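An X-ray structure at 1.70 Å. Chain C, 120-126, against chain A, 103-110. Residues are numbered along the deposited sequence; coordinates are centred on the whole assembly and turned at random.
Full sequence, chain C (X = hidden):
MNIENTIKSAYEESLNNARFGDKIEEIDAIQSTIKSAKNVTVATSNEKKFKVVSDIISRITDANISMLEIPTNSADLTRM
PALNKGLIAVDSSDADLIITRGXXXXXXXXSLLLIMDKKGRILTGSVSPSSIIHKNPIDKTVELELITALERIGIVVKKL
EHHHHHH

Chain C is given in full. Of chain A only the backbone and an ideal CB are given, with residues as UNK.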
ATOM      1  N   GLY C 120      -9.284   6.456 -10.333  1.00 18.24           N
ATOM      2  CA  GLY C 120      -8.949   6.003  -9.002  1.00 19.09           C
ATOM      3  C   GLY C 120      -8.154   4.694  -9.046  1.00 21.29           C
ATOM      4  O   GLY C 120      -7.960   4.070  -8.002  1.00 23.65           O
ATOM      5  N   ARG C 121      -7.724   4.259 -10.240  1.00 18.97           N
ATOM      6  CA  ARG C 121      -6.867   3.063 -10.293  1.00 20.20           C
ATOM      7  C   ARG C 121      -5.486   3.362  -9.738  1.00 23.10           C
ATOM      8  O   ARG C 121      -4.962   4.459  -9.927  1.00 22.48           O
ATOM      9  CB  ARG C 121      -6.746   2.536 -11.730  1.00 17.59           C
ATOM     10  CG  ARG C 121      -8.129   2.071 -12.278  1.00 20.07           C
ATOM     11  CD  ARG C 121      -8.039   1.646 -13.719  1.00 24.83           C
ATOM     12  NE  ARG C 121      -7.791   2.801 -14.567  1.00 27.64           N
ATOM     13  CZ  ARG C 121      -8.088   2.872 -15.860  1.00 29.75           C
ATOM     14  NH1 ARG C 121      -8.659   1.842 -16.485  1.00 31.09           N
ATOM     15  NH2 ARG C 121      -7.820   3.993 -16.536  1.00 32.61           N
ATOM     16  N   ILE C 122      -4.882   2.386  -9.062  1.00 17.83           N
ATOM     17  CA  ILE C 122      -3.576   2.636  -8.452  1.00 16.05           C
ATOM     18  C   ILE C 122      -2.432   2.243  -9.381  1.00 17.58           C
ATOM     19  O   ILE C 122      -2.353   1.103  -9.810  1.00 18.33           O
ATOM     20  CB  ILE C 122      -3.473   1.853  -7.142  1.00 18.06           C
ATOM     21  CG1 ILE C 122      -4.510   2.414  -6.156  1.00 23.29           C
ATOM     22  CG2 ILE C 122      -2.068   1.915  -6.577  1.00 19.79           C
ATOM     23  CD1 ILE C 122      -4.782   1.493  -4.991  1.00 27.61           C
ATOM     24  N   LEU C 123      -1.540   3.202  -9.679  1.00 17.48           N
ATOM     25  CA  LEU C 123      -0.449   2.996 -10.643  1.00 18.60           C
ATOM     26  C   LEU C 123       0.833   2.623  -9.929  1.00 18.95           C
ATOM     27  O   LEU C 123       1.620   1.853 -10.445  1.00 19.28           O
ATOM     28  CB  LEU C 123      -0.175   4.248 -11.471  1.00 20.50           C
ATOM     29  CG  LEU C 123      -1.346   4.925 -12.177  1.00 25.76           C
ATOM     30  CD1 LEU C 123      -0.870   6.092 -13.029  1.00 26.65           C
ATOM     31  CD2 LEU C 123      -2.087   3.949 -13.013  1.00 26.97           C
ATOM     32  N   THR C 124       1.048   3.236  -8.775  1.00 18.46           N
ATOM     33  CA  THR C 124       2.276   2.960  -8.023  1.00 22.18           C
ATOM     34  C   THR C 124       2.146   3.577  -6.647  1.00 18.79           C
ATOM     35  O   THR C 124       1.155   4.272  -6.348  1.00 18.62           O
ATOM     36  CB  THR C 124       3.532   3.501  -8.731  1.00 23.06           C
ATOM     37  OG1 THR C 124       4.679   3.171  -7.949  1.00 21.99           O
ATOM     38  CG2 THR C 124       3.461   5.023  -8.870  1.00 20.94           C
ATOM     39  N   GLY C 125       3.111   3.300  -5.775  1.00 17.15           N
ATOM     40  CA  GLY C 125       2.988   3.803  -4.420  1.00 19.83           C
ATOM     41  C   GLY C 125       4.224   3.468  -3.607  1.00 18.96           C
ATOM     42  O   GLY C 125       5.115   2.823  -4.097  1.00 23.39           O
ATOM     43  N   SER C 126       4.260   3.943  -2.363  1.00 17.79           N
ATOM     44  CA  SER C 126       5.360   3.621  -1.455  1.00 20.68           C
ATOM     45  C   SER C 126       4.916   3.840  -0.014  1.00 19.29           C
ATOM     46  O   SER C 126       3.920   4.531   0.247  1.00 22.28           O
ATOM     47  CB  SER C 126       6.602   4.456  -1.789  1.00 33.25           C
ATOM     48  OG  SER C 126       6.272   5.829  -1.746  1.00 40.01           O
TER
ATOM     49  N   UNK A 103      -0.511  -8.009  -6.091  1.00 19.04           N
ATOM     50  CA  UNK A 103      -0.334  -6.746  -6.787  1.00 20.99           C
ATOM     51  C   UNK A 103      -0.846  -5.586  -5.929  1.00 20.17           C
ATOM     52  O   UNK A 103      -1.809  -5.739  -5.188  1.00 21.32           O
ATOM     53  CB  UNK A 103      -1.055  -6.775  -8.136  1.00 20.99           C
ATOM     54  N   UNK A 104      -0.157  -4.453  -5.992  1.00 18.18           N
ATOM     55  CA  UNK A 104      -0.582  -3.248  -5.301  1.00 15.65           C
ATOM     56  C   UNK A 104      -1.858  -2.682  -5.933  1.00 17.80           C
ATOM     57  O   UNK A 104      -2.841  -2.383  -5.242  1.00 19.67           O
ATOM     58  CB  UNK A 104       0.535  -2.202  -5.323  1.00 15.65           C
ATOM     59  N   UNK A 105      -1.822  -2.513  -7.255  1.00 18.46           N
ATOM     60  CA  UNK A 105      -2.942  -1.881  -7.954  1.00 19.72           C
ATOM     61  C   UNK A 105      -3.065  -2.553  -9.311  1.00 18.44           C
ATOM     62  O   UNK A 105      -3.201  -3.764  -9.371  1.00 19.24           O
ATOM     63  CB  UNK A 105      -2.744  -0.371  -8.097  1.00 19.72           C
ATOM     64  N   UNK A 106      -2.982  -1.772 -10.386  1.00 17.45           N
ATOM     65  CA  UNK A 106      -3.115  -2.294 -11.746  1.00 16.56           C
ATOM     66  C   UNK A 106      -1.892  -3.124 -12.171  1.00 19.77           C
ATOM     67  O   UNK A 106      -0.868  -3.118 -11.495  1.00 19.75           O
ATOM     68  CB  UNK A 106      -3.324  -1.138 -12.726  1.00 16.56           C
ATOM     69  N   UNK A 107      -2.013  -3.877 -13.280  1.00 20.56           N
ATOM     70  CA  UNK A 107      -0.837  -4.610 -13.794  1.00 18.74           C
ATOM     71  C   UNK A 107       0.379  -3.693 -14.019  1.00 24.04           C
ATOM     72  O   UNK A 107       0.251  -2.669 -14.680  1.00 23.30           O
ATOM     73  CB  UNK A 107      -1.196  -5.309 -15.107  1.00 18.74           C
ATOM     74  N   UNK A 108       1.533  -4.070 -13.476  1.00 24.68           N
ATOM     75  CA  UNK A 108       2.736  -3.260 -13.594  1.00 26.41           C
ATOM     76  C   UNK A 108       3.015  -2.445 -12.342  1.00 23.37           C
ATOM     77  O   UNK A 108       4.122  -1.911 -12.193  1.00 24.25           O
ATOM     78  CB  UNK A 108       2.619  -2.326 -14.800  1.00 26.41           C
ATOM     79  N   UNK A 109       2.042  -2.370 -11.427  1.00 19.33           N
ATOM     80  CA  UNK A 109       2.191  -1.541 -10.230  1.00 20.82           C
ATOM     81  C   UNK A 109       3.028  -2.188  -9.147  1.00 19.49           C
ATOM     82  O   UNK A 109       3.191  -1.604  -8.069  1.00 18.61           O
ATOM     83  CB  UNK A 109       0.812  -1.201  -9.660  1.00 20.82           C
ATOM     84  N   UNK A 110       3.562  -3.381  -9.415  1.00 20.38           N
ATOM     85  CA  UNK A 110       4.421  -4.056  -8.444  1.00 20.91           C
ATOM     86  C   UNK A 110       3.645  -4.695  -7.305  1.00 20.05           C
ATOM     87  O   UNK A 110       2.401  -4.801  -7.372  1.00 19.85           O
ATOM     88  CB  UNK A 110       5.436  -3.064  -7.871  1.00 20.91           C
TER

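Position 103 has its CB out of reach of chain C, with nothing of the stretch within 5.5 Å. Chain C sets no preference here. The residue is A:Arg103. It serves its own chain: NE of A:Arg103 donates to the backbone O of position 105 at 3.0 Å.

Position 104 points its CB toward chain C. The ideal CB lies 5.0 Å from C:Ile122 CG2, and C:Gly125 has no side chain to fill the space nearby. A medium-sized apolar side chain would suit; leucine, isoleucine, methionine or valine could all serve. The residue is A:Leu104. Its CG packs at 3.8 Å from C:Ile122 CG2, and its CD2 lies 3.7 Å from C:Gly125 N. A CB on C:Gly125 would be tight against that CD2.

Position 105 is decided by chain C. An ideal CB would sit 2.3 Å from C:Ile122 O, a clash. The backbone angles, phi -145° and psi -122°, are also unusual for other residues. Only glycine fits, and A:Gly105 is found. Its CA approaches C:Ile122 O at 3.6 Å in a CA-H...O contact.

Position 106 donates its backbone N to C:Ile122 O, a nearly straight hydrogen bond of 3.0 Å. Any residue but proline can do this. The CB points toward chain C, 5.1 Å from C:Arg121 CB and 5.2 Å from C:Leu123 CD2. A branched apolar side chain could reach both; a longer unbranched one could reach at least one of them. The residue is A:Ile106, with chi1 p. Its CG2 meets C:Arg121 CB at 3.6 Å, and its CD1 meets C:Leu123 CD2 at 3.6 Å.

Position 107 points away from chain C. Its phi of -54° allows proline, among many others, at the second place of a type II turn. The residue is A:Pro107.

Position 108 has phi 100° and psi -12°. A CB would be jammed against the carbonyl O of the residue before. The turn calls for glycine, and A:Gly108 supplies it.

Position 109 points its CB toward chain C, but the ideal CB is already tight, 3.3 Å from C:Leu123 O. A small residue is favoured: alanine, serine or perhaps cysteine. The residue is A:Ser109. Its CB lies 3.2 Å from C:Leu123 O, which has no hydrogen-bond partner in the model. The hydroxyl turns to its own loop: OG donates to A:Ile106 O at 2.6 Å and accepts from A:Gly105 N at 2.8 Å.

Position 110 has a positive phi of 77°, which favours glycine, and chain C is beyond reach. A:Gly110 closes the loop: its O accepts from A:Leu104 N at 2.9 Å.

Chain A 103-110: RLGIPGSG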
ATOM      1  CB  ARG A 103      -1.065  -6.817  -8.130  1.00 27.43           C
ATOM      2  CG  ARG A 103      -0.484  -5.984  -9.181  1.00 33.34           C
ATOM      3  CD  ARG A 103      -0.941  -6.537 -10.509  1.00 27.75           C
ATOM      4  NE  ARG A 103      -2.379  -6.339 -10.676  1.00 20.96           N
ATOM      5  CZ  ARG A 103      -3.216  -7.198 -11.267  1.00 23.33           C
ATOM      6  NH1 ARG A 103      -2.786  -8.357 -11.764  1.00 22.62           N
ATOM      7  NH2 ARG A 103      -4.510  -6.868 -11.392  1.00 22.57           N
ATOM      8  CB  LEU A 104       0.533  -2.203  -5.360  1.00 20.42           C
ATOM      9  CG  LEU A 104       0.104  -0.790  -4.978  1.00 20.21           C
ATOM     10  CD1 LEU A 104      -0.335  -0.702  -3.487  1.00 20.44           C
ATOM     11  CD2 LEU A 104       1.276   0.141  -5.265  1.00 21.37           C
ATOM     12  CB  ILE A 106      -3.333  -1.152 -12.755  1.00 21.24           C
ATOM     13  CG1 ILE A 106      -2.033  -0.354 -12.954  1.00 19.22           C
ATOM     14  CG2 ILE A 106      -4.506  -0.247 -12.311  1.00 17.69           C
ATOM     15  CD1 ILE A 106      -2.079   0.516 -14.248  1.00 22.74           C
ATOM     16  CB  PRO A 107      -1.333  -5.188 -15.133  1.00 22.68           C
ATOM     17  CG  PRO A 107      -2.808  -5.358 -14.901  1.00 21.91           C
ATOM     18  CD  PRO A 107      -3.238  -4.192 -14.048  1.00 22.14           C
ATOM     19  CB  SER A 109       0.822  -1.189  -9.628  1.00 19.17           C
ATOM     20  OG  SER A 109       0.132  -2.359  -9.228  1.00 18.16           O
TER
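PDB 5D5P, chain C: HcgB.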